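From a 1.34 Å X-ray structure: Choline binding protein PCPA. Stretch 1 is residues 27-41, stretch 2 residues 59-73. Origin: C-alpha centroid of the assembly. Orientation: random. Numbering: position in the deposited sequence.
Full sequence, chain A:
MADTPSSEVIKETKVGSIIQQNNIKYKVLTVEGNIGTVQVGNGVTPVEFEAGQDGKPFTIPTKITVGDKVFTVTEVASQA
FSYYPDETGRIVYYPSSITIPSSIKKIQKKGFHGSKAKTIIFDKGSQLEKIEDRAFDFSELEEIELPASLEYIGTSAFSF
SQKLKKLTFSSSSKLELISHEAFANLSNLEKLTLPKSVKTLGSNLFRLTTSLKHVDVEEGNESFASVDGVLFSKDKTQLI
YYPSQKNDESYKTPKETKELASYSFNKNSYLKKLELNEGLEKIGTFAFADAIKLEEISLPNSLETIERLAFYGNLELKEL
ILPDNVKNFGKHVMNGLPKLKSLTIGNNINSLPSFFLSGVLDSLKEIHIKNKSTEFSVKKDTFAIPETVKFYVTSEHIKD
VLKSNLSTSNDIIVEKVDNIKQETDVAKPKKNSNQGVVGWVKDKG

Stretch 1 27-41: KVLTVEGNIGTVQVG
Stretch 2 59-73: TIPTKITVGDKVFTV

Each stretch contains a β-hairpin, strands 27-32 and 35-40 in one, 63-66 and 69-73 in the other. The hairpins join through their second strands, which run parallel in register with their axes 40° apart and 4.2 Å at closest approach. Ile35 pairs with Val70, Gly36 with Phe71, Thr37 with Thr72 and Val38 with Val73, at CA-CA distances of 5.3, 4.5, 4.8 and 4.9 Å. The paired backbones are extended, as at Val38 (phi/psi -132/157) and Phe71 (-115/119).

Both hairpins close with type II' turns, Glu32 to Ile35 and Val66 to Lys69. The second residue of each is glycine, Gly33 (63/-125) and Gly67 (62/-123), where positive phi favours a residue without a side chain; Asn34 (-102/18) and Asp68 (-96/15) follow. In the first hairpin Glu32 N reaches Ile35 O at 3.0 Å and Ile35 N returns to Glu32 O at 3.1 Å; farther along, Thr37 N donates to Thr30 O (2.9 Å), and Lys27 and Gln39 exchange two bonds, N of each to O of the other, both 3.0 Å. Thr37 O accepts from Leu29 N (2.8 Å) and weakly from Thr30 N (3.4 Å), an irregularity that goes with Leu29's phi/psi of -97/-45. Gln39 NE2 donates to Gly41 O (3.1 Å). In the second, Val66 and Lys69 exchange N-to-O bonds (3.0 and 2.9 Å), as do Phe71 and Ile64 (2.8 and 2.9 Å), and Val73 N donates to Thr62 O (2.9 Å).

These bonds leave alternate amides and carbonyls facing the neighbouring hairpin, where four hydrogen bonds form the parallel ladder: Val70 N to Asn34 O (3.0 Å), Gly36 N to Val70 O (2.9 Å), Thr72 N to Gly36 O (3.0 Å) and Val38 N to Thr72 O (2.9 Å), with N-H...O angles of 158-163°. CA-H...O contacts supplement them, as from Thr37 CA to Thr72 O at 3.2 Å. Water 1 also donates to Gly36 O (2.9 Å) and hydrogen-bonds Thr72 OG1 (2.7 Å).

Ile35, Val70, Thr37 and Thr72 share one face. There Thr37 (chi1 p) satisfies its hydroxyl within its own hairpin, OG1 lying 2.7 Å from Thr30 OG1, while Thr72 (m) turns to the water. β-Branched residues suit these extended backbones.

Phe71, Val38 and Val73 point to the opposite face. Phe71 (chi1 -66°, chi2 -87°) brings its ring close to Gly36, where an ideal CB would stand 2.6 Å from Phe71 CE1; the absence of a side chain leaves room for it. The same CE1 lies 3.9 Å from both Val28 CG1 (t) and Val31 CG2 (p), while Thr30 O and Thr37 N meet the ring edge. Val38 (m) places CG1 3.8 Å from Phe71 CB and CG2 3.8 Å from Val73 CG2. Val40 (p) extends the apolar cluster, its CG1 3.8 Å from Val73 CG1 and 3.9 Å from Ile60 CG2; Val73 is t and Ile60 m,t.

At the turns the contact is close but without cross-stretch side-chain hydrogen bonds: Asn34 (m) sets CB 3.3 Å from Asp68 O, its ND2 lies 3.7 Å from Asp68 OD2, and Lys69 NZ lies 3.7 Å from Gly33 O.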

# COMPACT_ATOMS: atom_id res chain seq x y z
N LYS A 27 3.74 -24.71 22.45
CA LYS A 27 5.17 -24.92 22.46
C LYS A 27 5.80 -24.04 23.53
O LYS A 27 5.50 -22.86 23.59
CB LYS A 27 5.75 -24.63 21.05
CG LYS A 27 7.25 -24.85 20.93
CD LYS A 27 7.69 -24.69 19.50
CE LYS A 27 9.19 -24.83 19.38
NZ LYS A 27 9.60 -25.00 17.96
N VAL A 28 6.61 -24.64 24.43
CA VAL A 28 7.24 -23.95 25.54
C VAL A 28 8.24 -22.93 25.04
O VAL A 28 9.14 -23.26 24.25
CB VAL A 28 7.89 -24.96 26.53
CG1 VAL A 28 8.56 -24.23 27.69
CG2 VAL A 28 6.84 -25.97 27.06
N LEU A 29 8.04 -21.70 25.49
CA LEU A 29 8.91 -20.57 25.16
C LEU A 29 9.94 -20.34 26.25
O LEU A 29 11.12 -20.09 25.95
CB LEU A 29 8.08 -19.30 24.91
CG LEU A 29 7.07 -19.34 23.79
CD1 LEU A 29 6.27 -18.06 23.80
CD2 LEU A 29 7.75 -19.52 22.42
N THR A 30 9.50 -20.37 27.52
CA THR A 30 10.36 -20.23 28.69
C THR A 30 9.86 -21.16 29.80
O THR A 30 8.67 -21.52 29.84
CB THR A 30 10.35 -18.80 29.27
OG1 THR A 30 9.04 -18.53 29.79
CG2 THR A 30 10.77 -17.71 28.25
N VAL A 31 10.77 -21.52 30.72
CA VAL A 31 10.43 -22.35 31.89
C VAL A 31 11.51 -22.15 32.94
O VAL A 31 12.70 -22.17 32.61
CB VAL A 31 10.17 -23.85 31.56
CG1 VAL A 31 11.45 -24.59 31.13
CG2 VAL A 31 9.50 -24.57 32.74
N GLU A 32 11.09 -21.91 34.18
CA GLU A 32 11.97 -21.76 35.32
C GLU A 32 11.19 -22.29 36.51
O GLU A 32 10.16 -21.73 36.89
CB GLU A 32 12.39 -20.30 35.54
CG GLU A 32 13.60 -20.17 36.46
CD GLU A 32 14.02 -18.78 36.90
OE1 GLU A 32 13.70 -17.80 36.19
OE2 GLU A 32 14.71 -18.68 37.93
N GLY A 33 11.66 -23.41 37.04
CA GLY A 33 10.99 -24.07 38.15
C GLY A 33 9.61 -24.51 37.69
O GLY A 33 9.48 -25.17 36.65
N ASN A 34 8.57 -24.08 38.41
CA ASN A 34 7.20 -24.45 38.06
C ASN A 34 6.40 -23.38 37.34
O ASN A 34 5.17 -23.46 37.27
CB ASN A 34 6.45 -24.90 39.31
CG ASN A 34 7.00 -26.17 39.89
OD1 ASN A 34 7.56 -27.00 39.18
ND2 ASN A 34 6.83 -26.35 41.18
N ILE A 35 7.11 -22.37 36.77
CA ILE A 35 6.47 -21.25 36.04
C ILE A 35 7.05 -21.15 34.64
O ILE A 35 8.27 -21.09 34.50
CB ILE A 35 6.63 -19.91 36.82
CG1 ILE A 35 5.94 -20.01 38.21
CG2 ILE A 35 6.02 -18.74 36.01
CD1 ILE A 35 6.25 -18.85 39.16
N GLY A 36 6.19 -21.14 33.62
CA GLY A 36 6.67 -21.01 32.25
C GLY A 36 5.70 -20.31 31.33
O GLY A 36 4.65 -19.83 31.78
N THR A 37 6.09 -20.16 30.07
CA THR A 37 5.24 -19.53 29.07
C THR A 37 5.21 -20.39 27.85
O THR A 37 6.21 -21.08 27.56
CB THR A 37 5.73 -18.11 28.70
OG1 THR A 37 7.02 -18.18 28.08
CG2 THR A 37 5.78 -17.20 29.90
N VAL A 38 4.07 -20.37 27.14
CA VAL A 38 3.92 -21.09 25.89
C VAL A 38 3.33 -20.21 24.79
O VAL A 38 2.63 -19.23 25.07
CB VAL A 38 3.00 -22.36 26.01
CG1 VAL A 38 3.66 -23.47 26.81
CG2 VAL A 38 1.62 -22.03 26.58
N GLN A 39 3.58 -20.59 23.53
CA GLN A 39 2.83 -20.09 22.39
C GLN A 39 1.74 -21.13 22.13
O GLN A 39 1.94 -22.35 22.34
CB GLN A 39 3.69 -19.91 21.13
CG GLN A 39 4.32 -21.22 20.62
CD GLN A 39 5.21 -20.96 19.44
OE1 GLN A 39 6.00 -20.01 19.41
NE2 GLN A 39 5.13 -21.84 18.45
N VAL A 40 0.56 -20.67 21.68
CA VAL A 40 -0.53 -21.53 21.25
C VAL A 40 -0.28 -21.82 19.77
O VAL A 40 -0.15 -20.88 18.97
CB VAL A 40 -1.96 -21.01 21.58
CG1 VAL A 40 -2.17 -19.57 21.07
CG2 VAL A 40 -3.03 -21.94 21.04
N GLY A 41 -0.11 -23.09 19.46
CA GLY A 41 0.19 -23.58 18.12
C GLY A 41 1.65 -23.99 18.06
O GLY A 41 2.49 -23.42 18.75
N THR A 59 -12.71 -18.93 22.28
CA THR A 59 -11.79 -18.19 23.13
C THR A 59 -10.46 -18.91 23.20
O THR A 59 -10.40 -20.10 23.50
CB THR A 59 -12.39 -17.96 24.54
OG1 THR A 59 -13.58 -17.21 24.38
CG2 THR A 59 -11.43 -17.19 25.47
N ILE A 60 -9.38 -18.20 22.90
CA ILE A 60 -8.05 -18.79 22.99
C ILE A 60 -7.75 -19.03 24.46
O ILE A 60 -7.87 -18.11 25.28
CB ILE A 60 -6.97 -17.86 22.39
CG1 ILE A 60 -7.21 -17.66 20.91
CG2 ILE A 60 -5.55 -18.42 22.64
CD1 ILE A 60 -6.29 -16.53 20.25
N PRO A 61 -7.32 -20.27 24.82
CA PRO A 61 -6.95 -20.51 26.22
C PRO A 61 -5.82 -19.60 26.72
O PRO A 61 -4.99 -19.12 25.92
CB PRO A 61 -6.58 -22.00 26.23
CG PRO A 61 -7.33 -22.57 25.05
CD PRO A 61 -7.19 -21.50 24.01
N THR A 62 -5.77 -19.34 28.03
CA THR A 62 -4.80 -18.42 28.62
C THR A 62 -3.74 -19.09 29.48
O THR A 62 -2.68 -18.50 29.75
CB THR A 62 -5.52 -17.28 29.38
OG1 THR A 62 -4.57 -16.34 29.87
CG2 THR A 62 -6.38 -17.79 30.56
N LYS A 63 -4.05 -20.30 29.95
CA LYS A 63 -3.19 -20.98 30.89
C LYS A 63 -3.32 -22.47 30.69
O LYS A 63 -4.42 -22.98 30.45
CB LYS A 63 -3.66 -20.61 32.32
CG LYS A 63 -2.85 -21.19 33.48
CD LYS A 63 -3.33 -20.63 34.82
CE LYS A 63 -4.48 -21.40 35.42
NZ LYS A 63 -4.89 -20.82 36.73
N ILE A 64 -2.18 -23.17 30.76
CA ILE A 64 -2.18 -24.64 30.71
C ILE A 64 -1.34 -25.13 31.87
O ILE A 64 -0.40 -24.45 32.30
CB ILE A 64 -1.80 -25.26 29.36
CG1 ILE A 64 -0.31 -25.02 29.03
CG2 ILE A 64 -2.76 -24.81 28.22
CD1 ILE A 64 0.24 -25.91 28.02
N THR A 65 -1.73 -26.28 32.42
CA THR A 65 -0.98 -26.82 33.54
C THR A 65 -0.49 -28.21 33.19
O THR A 65 -1.18 -28.96 32.50
CB THR A 65 -1.83 -26.84 34.81
OG1 THR A 65 -2.97 -27.67 34.59
CG2 THR A 65 -2.26 -25.44 35.24
N VAL A 66 0.73 -28.54 33.65
CA VAL A 66 1.32 -29.87 33.44
C VAL A 66 1.91 -30.24 34.79
O VAL A 66 2.91 -29.64 35.22
CB VAL A 66 2.36 -29.93 32.29
CG1 VAL A 66 2.88 -31.35 32.09
CG2 VAL A 66 1.77 -29.38 30.99
N GLY A 67 1.23 -31.14 35.51
CA GLY A 67 1.64 -31.51 36.86
C GLY A 67 1.58 -30.30 37.76
O GLY A 67 0.54 -29.65 37.85
N ASP A 68 2.72 -29.94 38.41
CA ASP A 68 2.76 -28.77 39.28
C ASP A 68 3.30 -27.53 38.56
O ASP A 68 3.62 -26.53 39.21
CB ASP A 68 3.61 -29.07 40.54
CG ASP A 68 3.18 -28.28 41.75
OD1 ASP A 68 2.06 -27.75 41.75
OD2 ASP A 68 3.99 -28.18 42.70
N LYS A 69 3.37 -27.59 37.22
CA LYS A 69 3.88 -26.45 36.44
C LYS A 69 2.72 -25.71 35.77
O LYS A 69 1.74 -26.32 35.36
CB LYS A 69 4.89 -26.89 35.38
CG LYS A 69 6.07 -27.69 35.94
CD LYS A 69 7.03 -28.07 34.83
CE LYS A 69 8.08 -29.03 35.34
NZ LYS A 69 9.44 -28.53 35.06
N VAL A 70 2.85 -24.40 35.68
CA VAL A 70 1.82 -23.55 35.07
C VAL A 70 2.48 -22.77 33.94
O VAL A 70 3.47 -22.08 34.16
CB VAL A 70 1.21 -22.61 36.12
CG1 VAL A 70 0.20 -21.66 35.50
CG2 VAL A 70 0.56 -23.41 37.25
N PHE A 71 1.89 -22.88 32.76
CA PHE A 71 2.39 -22.18 31.56
C PHE A 71 1.34 -21.16 31.11
O PHE A 71 0.20 -21.52 30.83
CB PHE A 71 2.65 -23.17 30.43
CG PHE A 71 3.78 -24.12 30.75
CD1 PHE A 71 5.11 -23.77 30.47
CD2 PHE A 71 3.53 -25.35 31.35
CE1 PHE A 71 6.16 -24.64 30.77
CE2 PHE A 71 4.58 -26.23 31.64
CZ PHE A 71 5.89 -25.86 31.38
N THR A 72 1.71 -19.87 31.10
CA THR A 72 0.82 -18.81 30.65
C THR A 72 0.97 -18.75 29.12
O THR A 72 2.09 -18.88 28.61
CB THR A 72 1.24 -17.49 31.30
OG1 THR A 72 1.06 -17.61 32.73
CG2 THR A 72 0.39 -16.32 30.84
N VAL A 73 -0.16 -18.64 28.40
CA VAL A 73 -0.16 -18.55 26.93
C VAL A 73 0.13 -17.07 26.60
O VAL A 73 -0.74 -16.20 26.84
CB VAL A 73 -1.49 -19.02 26.30
CG1 VAL A 73 -1.43 -18.96 24.78
CG2 VAL A 73 -1.84 -20.45 26.76
O HOH W 1 2.98 -19.01 34.06